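Local coordinates for phosphodiesterase (Candida albicans, PDB 6CPU), which is a mainly helical phosphodiesterase of the HD-type superfamily, modelled here with a zinc ion and a magnesium ion, at residues 216-221 with 465-470; 472-477 with 513-518; 523-528 with 563-568. All coordinates share one frame; numbering follows the deposited sequence.

Interaction 1 of 3, residues 216-221 with 465-470; sequences GHWSFP and NVTRPL
Trp218 and Arg468 form a cation-pi pair where two loops meet in the mainly helical fold of this phosphodiesterase. One loop follows helix 205-216. The other links helix 446-462, which ends in the zinc ligand Asp462, to helix 470-495. Arg468 CZ lies 4.3 Å from the centroid of the six-membered ring of Trp218, only 8° off the ring normal. The guanidinium is tilted against the indole, and Arg468 NH1 comes closest, 3.4 Å from Trp218 CE3. Phe220 CB lies over the opposite guanidinium face.

Two hydrogen bonds join the loops. Arg468 NH1 donates to Trp218 O at 2.8 Å, with a bent N-H...O angle of 137°. Trp218 CG is anti to its backbone N, which sets CG beside the carbonyl carbon whose oxygen accepts from Arg468. The same oxygen takes a weak bond from Phe220 N across an inverse gamma turn centred on Ser219. Arg468 NH1 also bonds Gln284, and NH2 forms a salt bridge with Asp281. Trp218 NE1 donates to Thr467 O at 2.8 Å, nearly straight at 169°. This oxygen lies in the indole plane.

Apolar contacts come from Pro469. Pro469 CG is 3.7 Å from Ser219 CB, and Pro469 CD sits 3.6 Å from Trp218 CD1.

Interaction 2 of 3, residues 472-477 with 513-518; sequences VSAQWA and HELREI
Ala474 and Gln475 of the long helix 470-495 pack against Leu515 and Ile518 of the short helix 515-521, a helix-on-helix contact of the phosphodiesterase fold. The backbones come closest at Ala474 and Leu515, whose CA atoms are 6.8 Å apart. The small methyl of Ala474 points at the short helix and allows this approach. Ala474 CB meets Leu515 CD1 at 3.5 Å and Ile518 CD1 at 4.1 Å. Leu515 reaches in with one branch, CD1, while its other methyl, CD2, packs on Phe564 of helix 552-569.

Ile518 points toward the long helix. Its CG1 is beside the backbone N; chi2 of 170° extends the chain, and CD1 reaches the long helix. Ile518 CD1 touches Gln475 CG at 3.7 Å and comes within 3.9 Å of Gln475 N. The two side chains cross at about a right angle. The contact is with the aliphatic CG of Gln475. Beyond CG the Gln475 chain is extended (chi2 179°). Gln475 NE2 passes His513 CA at 3.8 Å and is hydrogen-bonded to Pro512 O.

No hydrogen bond joins the two segments themselves. Next to them, Arg471 NH1 bonds His513 O, so polar links with the loop before the short helix border the apolar contact. Ile525 of helix 525-547 also touches Ala477 and Ile518. The contact is helix-on-helix packing within the all-helical catalytic domain of cyclic nucleotide phosphodiesterases.

Interaction 3 of 3, residues 523-528 with 563-568; sequences PDIHKG and LFWLER
Pro523 meets the guanidinium of Arg568 at its edge, with Pro523 CA 4.0 Å from Arg568 NH1. Asp524 N lies near the guanidinium plane as well, also 4.0 Å from Arg568 NH1, too far for a hydrogen bond. The Arg568 chain bends at chi2 and chi3 on its way to this corner.

Ile525 points at the other helix. Ile525 CG2 touches Trp565 CH2 at 3.5 Å, and the two side chains meet at a slant. Here the start of helix 525-547 packs on the end of helix 552-569, the last helix of this mainly helical phosphodiesterase. Leu519 of helix 515-521 touches both Trp565 and Arg568, and Leu470 also packs on Trp565.

His526 makes the nearest backbone approach, with His526 CA 5.0 Å from Trp565 CA. His526 CB sits 3.4 Å from Trp565 CE3. The imidazole of His526 has Arg568 O over the centre of one face, 4.2 Å above the ring plane. His526 ND1 is buried here without a hydrogen-bond partner in the model; Arg568 NH1 passes His526 ND1 at 3.8 Å.

Overall arrangement
The three contacts follow one another along the chain and lie on the same side of its centre. In interaction 1 the side chain of Arg468 is about 11 Å from the zinc ion, so it stands back from the metal. Interaction 2 is centred about 12 Å from interaction 1. Asn465 O and Ser473 OG join them by a probable hydrogen bond of 2.6 Å. Interaction 3 is about 12 Å from interaction 2 and about 18 Å from interaction 1, between centres. Ile518 CG2 meets Ile525 CD1 at 3.5 Å, and Leu470 CD2 meets Phe564 CG at 3.5 Å. Contacts thus run from the loop after Asp462 to the C-terminal helix.

Interaction 1 of 3, residues 216-221 with 465-470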
loop_
_atom_site.group_PDB
_atom_site.type_symbol
_atom_site.label_atom_id
_atom_site.label_comp_id
_atom_site.label_asym_id
_atom_site.label_seq_id
_atom_site.Cartn_x
_atom_site.Cartn_y
_atom_site.Cartn_z
ATOM N N GLY A 216 7.394 -6.852 -16.176
ATOM C CA GLY A 216 7.786 -6.382 -17.490
ATOM C C GLY A 216 6.708 -5.812 -18.392
ATOM O O GLY A 216 7.040 -5.064 -19.291
ATOM N N HIS A 217 5.438 -6.154 -18.171
ATOM C CA HIS A 217 4.335 -5.644 -19.004
ATOM C C HIS A 217 3.782 -4.303 -18.525
ATOM O O HIS A 217 3.546 -4.120 -17.327
ATOM C CB HIS A 217 3.171 -6.622 -19.000
ATOM C CG HIS A 217 3.386 -7.834 -19.851
ATOM N ND1 HIS A 217 4.135 -8.913 -19.430
ATOM C CD2 HIS A 217 2.937 -8.144 -21.091
ATOM C CE1 HIS A 217 4.133 -9.838 -20.374
ATOM N NE2 HIS A 217 3.414 -9.396 -21.391
ATOM N N TRP A 218 3.529 -3.380 -19.454
ATOM C CA TRP A 218 2.753 -2.174 -19.124
ATOM C C TRP A 218 1.318 -2.557 -18.788
ATOM O O TRP A 218 0.664 -1.894 -17.980
ATOM C CB TRP A 218 2.772 -1.128 -20.250
ATOM C CG TRP A 218 1.935 0.060 -19.906
ATOM C CD1 TRP A 218 0.746 0.417 -20.464
ATOM C CD2 TRP A 218 2.185 1.003 -18.856
ATOM N NE1 TRP A 218 0.253 1.548 -19.853
ATOM C CE2 TRP A 218 1.122 1.929 -18.865
ATOM C CE3 TRP A 218 3.225 1.174 -17.935
ATOM C CZ2 TRP A 218 1.060 3.001 -17.975
ATOM C CZ3 TRP A 218 3.161 2.242 -17.052
ATOM C CH2 TRP A 218 2.092 3.142 -17.084
ATOM N N SER A 219 0.817 -3.627 -19.399
ATOM C CA SER A 219 -0.476 -4.186 -19.024
ATOM C C SER A 219 -0.293 -5.060 -17.772
ATOM O O SER A 219 -0.484 -6.270 -17.802
ATOM C CB SER A 219 -1.067 -4.995 -20.181
ATOM O OG SER A 219 -2.448 -5.255 -19.971
ATOM N N PHE A 220 0.062 -4.416 -16.664
ATOM C CA PHE A 220 0.404 -5.113 -15.433
ATOM C C PHE A 220 -0.835 -5.804 -14.887
ATOM O O PHE A 220 -1.804 -5.121 -14.523
ATOM C CB PHE A 220 0.950 -4.100 -14.428
ATOM C CG PHE A 220 1.443 -4.705 -13.134
ATOM C CD1 PHE A 220 2.409 -5.691 -13.136
ATOM C CD2 PHE A 220 0.961 -4.249 -11.907
ATOM C CE1 PHE A 220 2.871 -6.239 -11.941
ATOM C CE2 PHE A 220 1.418 -4.788 -10.714
ATOM C CZ PHE A 220 2.379 -5.781 -10.727
ATOM N N PRO A 221 -0.830 -7.156 -14.835
ATOM C CA PRO A 221 -2.044 -7.896 -14.535
ATOM C C PRO A 221 -2.306 -7.970 -13.029
ATOM O O PRO A 221 -2.485 -9.059 -12.478
ATOM C CB PRO A 221 -1.745 -9.282 -15.106
ATOM C CG PRO A 221 -0.284 -9.440 -14.862
ATOM C CD PRO A 221 0.308 -8.070 -15.078
ATOM N N ASN A 465 -4.534 4.240 -13.990
ATOM C CA ASN A 465 -5.510 3.238 -14.383
ATOM C C ASN A 465 -6.066 3.486 -15.789
ATOM O O ASN A 465 -6.236 2.538 -16.554
ATOM C CB ASN A 465 -6.679 3.190 -13.410
ATOM C CG ASN A 465 -6.313 2.583 -12.070
ATOM O OD1 ASN A 465 -5.186 2.118 -11.844
ATOM N ND2 ASN A 465 -7.277 2.566 -11.176
ATOM N N VAL A 466 -6.358 4.749 -16.109
ATOM C CA VAL A 466 -6.868 5.104 -17.448
ATOM C C VAL A 466 -5.822 4.997 -18.566
ATOM O O VAL A 466 -6.199 5.017 -19.743
ATOM C CB VAL A 466 -7.526 6.508 -17.493
ATOM C CG1 VAL A 466 -8.745 6.545 -16.581
ATOM C CG2 VAL A 466 -6.537 7.609 -17.148
ATOM N N THR A 467 -4.536 4.920 -18.203
ATOM C CA THR A 467 -3.425 4.752 -19.150
ATOM C C THR A 467 -2.987 3.291 -19.371
ATOM O O THR A 467 -2.126 3.026 -20.209
ATOM C CB THR A 467 -2.175 5.560 -18.737
ATOM O OG1 THR A 467 -1.535 4.952 -17.606
ATOM C CG2 THR A 467 -2.527 7.008 -18.407
ATOM N N ARG A 468 -3.553 2.353 -18.617
ATOM C CA ARG A 468 -3.316 0.931 -18.874
ATOM C C ARG A 468 -4.185 0.497 -20.043
ATOM O O ARG A 468 -5.239 1.097 -20.281
ATOM C CB ARG A 468 -3.707 0.061 -17.676
ATOM C CG ARG A 468 -3.016 0.408 -16.361
ATOM C CD ARG A 468 -1.536 0.116 -16.378
ATOM N NE ARG A 468 -0.970 0.197 -15.025
ATOM C CZ ARG A 468 0.305 -0.048 -14.726
ATOM N NH1 ARG A 468 1.174 -0.392 -15.678
ATOM N NH2 ARG A 468 0.730 0.052 -13.465
ATOM N N PRO A 469 -3.788 -0.582 -20.739
ATOM C CA PRO A 469 -4.664 -1.142 -21.770
ATOM C C PRO A 469 -6.081 -1.436 -21.280
ATOM O O PRO A 469 -6.302 -1.751 -20.105
ATOM C CB PRO A 469 -3.933 -2.417 -22.190
ATOM C CG PRO A 469 -2.498 -2.059 -22.017
ATOM C CD PRO A 469 -2.466 -1.230 -20.749
ATOM N N LEU A 470 -7.023 -1.340 -22.207
ATOM C CA LEU A 470 -8.451 -1.294 -21.915
ATOM C C LEU A 470 -8.980 -2.329 -20.924
ATOM O O LEU A 470 -9.727 -1.970 -20.014
ATOM C CB LEU A 470 -9.242 -1.397 -23.228
ATOM C CG LEU A 470 -10.760 -1.218 -23.179
ATOM C CD1 LEU A 470 -11.159 0.092 -22.515
ATOM C CD2 LEU A 470 -11.323 -1.288 -24.595
#

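Interaction 2 of 3, residues 472-477 with 513-518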
loop_
_atom_site.group_PDB
_atom_site.type_symbol
_atom_site.label_atom_id
_atom_site.label_comp_id
_atom_site.label_asym_id
_atom_site.label_seq_id
_atom_site.Cartn_x
_atom_site.Cartn_y
_atom_site.Cartn_z
ATOM N N VAL A 472 -7.478 -4.171 -18.562
ATOM C CA VAL A 472 -6.945 -3.958 -17.211
ATOM C C VAL A 472 -7.528 -2.671 -16.630
ATOM O O VAL A 472 -7.852 -2.611 -15.444
ATOM C CB VAL A 472 -5.404 -3.873 -17.221
ATOM C CG1 VAL A 472 -4.865 -3.471 -15.848
ATOM C CG2 VAL A 472 -4.802 -5.204 -17.660
ATOM N N SER A 473 -7.650 -1.647 -17.476
ATOM C CA SER A 473 -8.192 -0.357 -17.057
ATOM C C SER A 473 -9.606 -0.522 -16.551
ATOM O O SER A 473 -9.984 0.089 -15.554
ATOM C CB SER A 473 -8.133 0.651 -18.212
ATOM O OG SER A 473 -8.485 1.962 -17.793
ATOM N N ALA A 474 -10.383 -1.371 -17.219
ATOM C CA ALA A 474 -11.759 -1.639 -16.817
ATOM C C ALA A 474 -11.848 -2.398 -15.496
ATOM O O ALA A 474 -12.756 -2.153 -14.709
ATOM C CB ALA A 474 -12.490 -2.423 -17.899
ATOM N N GLN A 475 -10.934 -3.337 -15.273
ATOM C CA GLN A 475 -10.912 -4.098 -14.011
ATOM C C GLN A 475 -10.714 -3.148 -12.829
ATOM O O GLN A 475 -11.386 -3.272 -11.817
ATOM C CB GLN A 475 -9.789 -5.138 -14.025
ATOM C CG GLN A 475 -10.044 -6.324 -14.943
ATOM C CD GLN A 475 -8.901 -7.316 -14.942
ATOM O OE1 GLN A 475 -7.730 -6.933 -14.930
ATOM N NE2 GLN A 475 -9.234 -8.592 -14.974
ATOM N N TRP A 476 -9.794 -2.205 -12.981
ATOM C CA TRP A 476 -9.550 -1.173 -11.964
ATOM C C TRP A 476 -10.783 -0.298 -11.739
ATOM O O TRP A 476 -11.123 0.019 -10.609
ATOM C CB TRP A 476 -8.366 -0.292 -12.360
ATOM C CG TRP A 476 -7.033 -0.917 -12.103
ATOM C CD1 TRP A 476 -6.102 -1.307 -13.029
ATOM C CD2 TRP A 476 -6.476 -1.221 -10.826
ATOM N NE1 TRP A 476 -4.998 -1.835 -12.400
ATOM C CE2 TRP A 476 -5.203 -1.796 -11.048
ATOM C CE3 TRP A 476 -6.931 -1.069 -9.513
ATOM C CZ2 TRP A 476 -4.383 -2.218 -10.003
ATOM C CZ3 TRP A 476 -6.105 -1.488 -8.472
ATOM C CH2 TRP A 476 -4.855 -2.064 -8.728
ATOM N N ALA A 477 -11.456 0.090 -12.824
ATOM C CA ALA A 477 -12.665 0.904 -12.723
ATOM C C ALA A 477 -13.728 0.224 -11.884
ATOM O O ALA A 477 -14.448 0.870 -11.120
ATOM C CB ALA A 477 -13.215 1.219 -14.113
ATOM N N HIS A 513 -12.305 -11.626 -15.701
ATOM C CA HIS A 513 -11.127 -11.541 -16.559
ATOM C C HIS A 513 -11.409 -10.752 -17.842
ATOM O O HIS A 513 -10.562 -9.992 -18.304
ATOM C CB HIS A 513 -10.615 -12.938 -16.916
ATOM C CG HIS A 513 -9.290 -12.935 -17.614
ATOM N ND1 HIS A 513 -8.094 -13.091 -16.946
ATOM C CD2 HIS A 513 -8.972 -12.785 -18.923
ATOM C CE1 HIS A 513 -7.098 -13.042 -17.812
ATOM N NE2 HIS A 513 -7.604 -12.854 -19.018
ATOM N N GLU A 514 -12.599 -10.938 -18.410
ATOM C CA GLU A 514 -12.920 -10.386 -19.720
ATOM C C GLU A 514 -13.730 -9.098 -19.622
ATOM O O GLU A 514 -14.692 -9.012 -18.852
ATOM C CB GLU A 514 -13.703 -11.409 -20.555
ATOM C CG GLU A 514 -13.030 -12.769 -20.711
ATOM C CD GLU A 514 -11.673 -12.714 -21.405
ATOM O OE1 GLU A 514 -11.354 -11.710 -22.083
ATOM O OE2 GLU A 514 -10.919 -13.700 -21.271
ATOM N N LEU A 515 -13.336 -8.113 -20.424
ATOM C CA LEU A 515 -14.052 -6.845 -20.541
ATOM C C LEU A 515 -15.562 -7.035 -20.681
ATOM O O LEU A 515 -16.346 -6.348 -20.024
ATOM C CB LEU A 515 -13.510 -6.057 -21.740
ATOM C CG LEU A 515 -14.058 -4.649 -21.994
ATOM C CD1 LEU A 515 -14.019 -3.789 -20.737
ATOM C CD2 LEU A 515 -13.270 -3.993 -23.117
ATOM N N ARG A 516 -15.957 -7.982 -21.528
ATOM C CA ARG A 516 -17.367 -8.269 -21.786
ATOM C C ARG A 516 -18.157 -8.486 -20.493
ATOM O O ARG A 516 -19.188 -7.841 -20.279
ATOM C CB ARG A 516 -17.496 -9.503 -22.693
ATOM C CG ARG A 516 -18.884 -9.729 -23.269
ATOM C CD ARG A 516 -18.908 -10.960 -24.164
ATOM N NE ARG A 516 -20.220 -11.165 -24.781
ATOM C CZ ARG A 516 -20.563 -12.228 -25.510
ATOM N NH1 ARG A 516 -19.696 -13.215 -25.728
ATOM N NH2 ARG A 516 -21.787 -12.307 -26.021
ATOM N N GLU A 517 -17.675 -9.379 -19.630
ATOM C CA GLU A 517 -18.408 -9.705 -18.398
ATOM C C GLU A 517 -18.409 -8.540 -17.406
ATOM O O GLU A 517 -19.350 -8.392 -16.624
ATOM C CB GLU A 517 -17.857 -10.965 -17.722
ATOM C CG GLU A 517 -18.883 -11.654 -16.825
ATOM C CD GLU A 517 -18.265 -12.573 -15.782
ATOM O OE1 GLU A 517 -17.199 -13.168 -16.057
ATOM O OE2 GLU A 517 -18.859 -12.703 -14.686
ATOM N N ILE A 518 -17.357 -7.721 -17.447
ATOM C CA ILE A 518 -17.273 -6.525 -16.607
ATOM C C ILE A 518 -18.397 -5.549 -16.962
ATOM O O ILE A 518 -19.086 -5.032 -16.077
ATOM C CB ILE A 518 -15.906 -5.807 -16.756
ATOM C CG1 ILE A 518 -14.771 -6.683 -16.209
ATOM C CG2 ILE A 518 -15.923 -4.462 -16.034
ATOM C CD1 ILE A 518 -13.385 -6.158 -16.523
#

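Interaction 3 of 3, residues 523-528 with 563-568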
loop_
_atom_site.group_PDB
_atom_site.type_symbol
_atom_site.label_atom_id
_atom_site.label_comp_id
_atom_site.label_asym_id
_atom_site.label_seq_id
_atom_site.Cartn_x
_atom_site.Cartn_y
_atom_site.Cartn_z
ATOM N N PRO A 523 -22.886 -2.011 -16.322
ATOM C CA PRO A 523 -22.810 -1.048 -17.411
ATOM C C PRO A 523 -22.838 0.347 -16.808
ATOM O O PRO A 523 -23.249 0.503 -15.660
ATOM C CB PRO A 523 -24.075 -1.331 -18.226
ATOM C CG PRO A 523 -25.035 -1.909 -17.247
ATOM C CD PRO A 523 -24.204 -2.672 -16.255
ATOM N N ASP A 524 -22.391 1.335 -17.571
ATOM C CA ASP A 524 -22.232 2.727 -17.105
ATOM C C ASP A 524 -20.846 3.018 -16.518
ATOM O O ASP A 524 -20.569 4.158 -16.132
ATOM C CB ASP A 524 -23.390 3.206 -16.187
ATOM C CG ASP A 524 -23.178 2.894 -14.697
ATOM O OD1 ASP A 524 -24.198 2.679 -14.006
ATOM O OD2 ASP A 524 -22.029 2.871 -14.206
ATOM N N ILE A 525 -19.977 2.005 -16.469
ATOM C CA ILE A 525 -18.556 2.217 -16.165
ATOM C C ILE A 525 -17.994 3.332 -17.041
ATOM O O ILE A 525 -17.199 4.151 -16.580
ATOM C CB ILE A 525 -17.715 0.929 -16.372
ATOM C CG1 ILE A 525 -17.770 0.050 -15.118
ATOM C CG2 ILE A 525 -16.257 1.262 -16.690
ATOM C CD1 ILE A 525 -16.885 -1.182 -15.170
ATOM N N HIS A 526 -18.415 3.345 -18.307
ATOM C CA HIS A 526 -17.946 4.314 -19.290
ATOM C C HIS A 526 -17.996 5.775 -18.834
ATOM O O HIS A 526 -17.096 6.553 -19.159
ATOM C CB HIS A 526 -18.722 4.149 -20.613
ATOM C CG HIS A 526 -20.190 4.427 -20.505
ATOM N ND1 HIS A 526 -21.119 3.443 -20.238
ATOM C CD2 HIS A 526 -20.892 5.577 -20.648
ATOM C CE1 HIS A 526 -22.328 3.976 -20.212
ATOM N NE2 HIS A 526 -22.218 5.270 -20.454
ATOM N N LYS A 527 -19.031 6.159 -18.091
ATOM C CA LYS A 527 -19.207 7.581 -17.762
ATOM C C LYS A 527 -18.282 8.065 -16.645
ATOM O O LYS A 527 -17.887 9.234 -16.634
ATOM C CB LYS A 527 -20.678 7.940 -17.502
ATOM C CG LYS A 527 -21.356 7.268 -16.324
ATOM C CD LYS A 527 -22.865 7.403 -16.452
ATOM C CE LYS A 527 -23.594 6.750 -15.290
ATOM N NZ LYS A 527 -24.986 6.360 -15.660
ATOM N N GLY A 528 -17.914 7.175 -15.727
ATOM C CA GLY A 528 -16.865 7.488 -14.756
ATOM C C GLY A 528 -15.533 7.760 -15.439
ATOM O O GLY A 528 -14.808 8.683 -15.065
ATOM N N LEU A 563 -11.953 6.740 -26.778
ATOM C CA LEU A 563 -12.755 6.441 -27.966
ATOM C C LEU A 563 -13.697 5.268 -27.722
ATOM O O LEU A 563 -14.867 5.325 -28.095
ATOM C CB LEU A 563 -11.856 6.151 -29.172
ATOM C CG LEU A 563 -11.042 7.334 -29.709
ATOM C CD1 LEU A 563 -10.145 6.881 -30.852
ATOM C CD2 LEU A 563 -11.956 8.475 -30.146
ATOM N N PHE A 564 -13.189 4.219 -27.079
ATOM C CA PHE A 564 -13.999 3.045 -26.769
ATOM C C PHE A 564 -15.126 3.388 -25.806
ATOM O O PHE A 564 -16.256 2.929 -25.972
ATOM C CB PHE A 564 -13.130 1.929 -26.171
ATOM C CG PHE A 564 -13.905 0.702 -25.775
ATOM C CD1 PHE A 564 -14.033 -0.368 -26.649
ATOM C CD2 PHE A 564 -14.516 0.619 -24.530
ATOM C CE1 PHE A 564 -14.751 -1.494 -26.290
ATOM C CE2 PHE A 564 -15.237 -0.501 -24.167
ATOM C CZ PHE A 564 -15.353 -1.562 -25.047
ATOM N N TRP A 565 -14.811 4.169 -24.774
ATOM C CA TRP A 565 -15.811 4.545 -23.779
ATOM C C TRP A 565 -16.853 5.473 -24.391
ATOM O O TRP A 565 -18.043 5.345 -24.101
ATOM C CB TRP A 565 -15.162 5.200 -22.550
ATOM C CG TRP A 565 -14.313 4.253 -21.719
ATOM C CD1 TRP A 565 -13.012 4.435 -21.345
ATOM C CD2 TRP A 565 -14.715 2.991 -21.167
ATOM N NE1 TRP A 565 -12.579 3.366 -20.596
ATOM C CE2 TRP A 565 -13.605 2.466 -20.474
ATOM C CE3 TRP A 565 -15.906 2.255 -21.191
ATOM C CZ2 TRP A 565 -13.650 1.236 -19.812
ATOM C CZ3 TRP A 565 -15.952 1.037 -20.533
ATOM C CH2 TRP A 565 -14.829 0.540 -19.849
ATOM N N LEU A 566 -16.398 6.405 -25.227
ATOM C CA LEU A 566 -17.301 7.248 -26.030
ATOM C C LEU A 566 -18.223 6.404 -26.917
ATOM O O LEU A 566 -19.427 6.661 -26.988
ATOM C CB LEU A 566 -16.504 8.220 -26.902
ATOM C CG LEU A 566 -15.870 9.411 -26.184
ATOM C CD1 LEU A 566 -14.820 10.074 -27.064
ATOM C CD2 LEU A 566 -16.931 10.411 -25.749
ATOM N N GLU A 567 -17.651 5.393 -27.572
ATOM C CA GLU A 567 -18.402 4.499 -28.463
ATOM C C GLU A 567 -19.582 3.797 -27.794
ATOM O O GLU A 567 -20.602 3.567 -28.440
ATOM C CB GLU A 567 -17.478 3.449 -29.101
ATOM C CG GLU A 567 -16.747 3.927 -30.349
ATOM C CD GLU A 567 -17.581 3.804 -31.617
ATOM O OE1 GLU A 567 -18.823 3.946 -31.541
ATOM O OE2 GLU A 567 -16.991 3.567 -32.696
ATOM N N ARG A 568 -19.455 3.445 -26.518
ATOM C CA ARG A 568 -20.573 2.800 -25.819
ATOM C C ARG A 568 -21.392 3.761 -24.949
ATOM O O ARG A 568 -22.423 3.363 -24.404
ATOM C CB ARG A 568 -20.133 1.557 -25.035
ATOM C CG ARG A 568 -18.945 1.723 -24.100
ATOM C CD ARG A 568 -19.160 0.943 -22.811
ATOM N NE ARG A 568 -19.939 -0.283 -23.013
ATOM C CZ ARG A 568 -20.734 -0.844 -22.098
ATOM N NH1 ARG A 568 -20.879 -0.312 -20.882
ATOM N NH2 ARG A 568 -21.398 -1.955 -22.402
#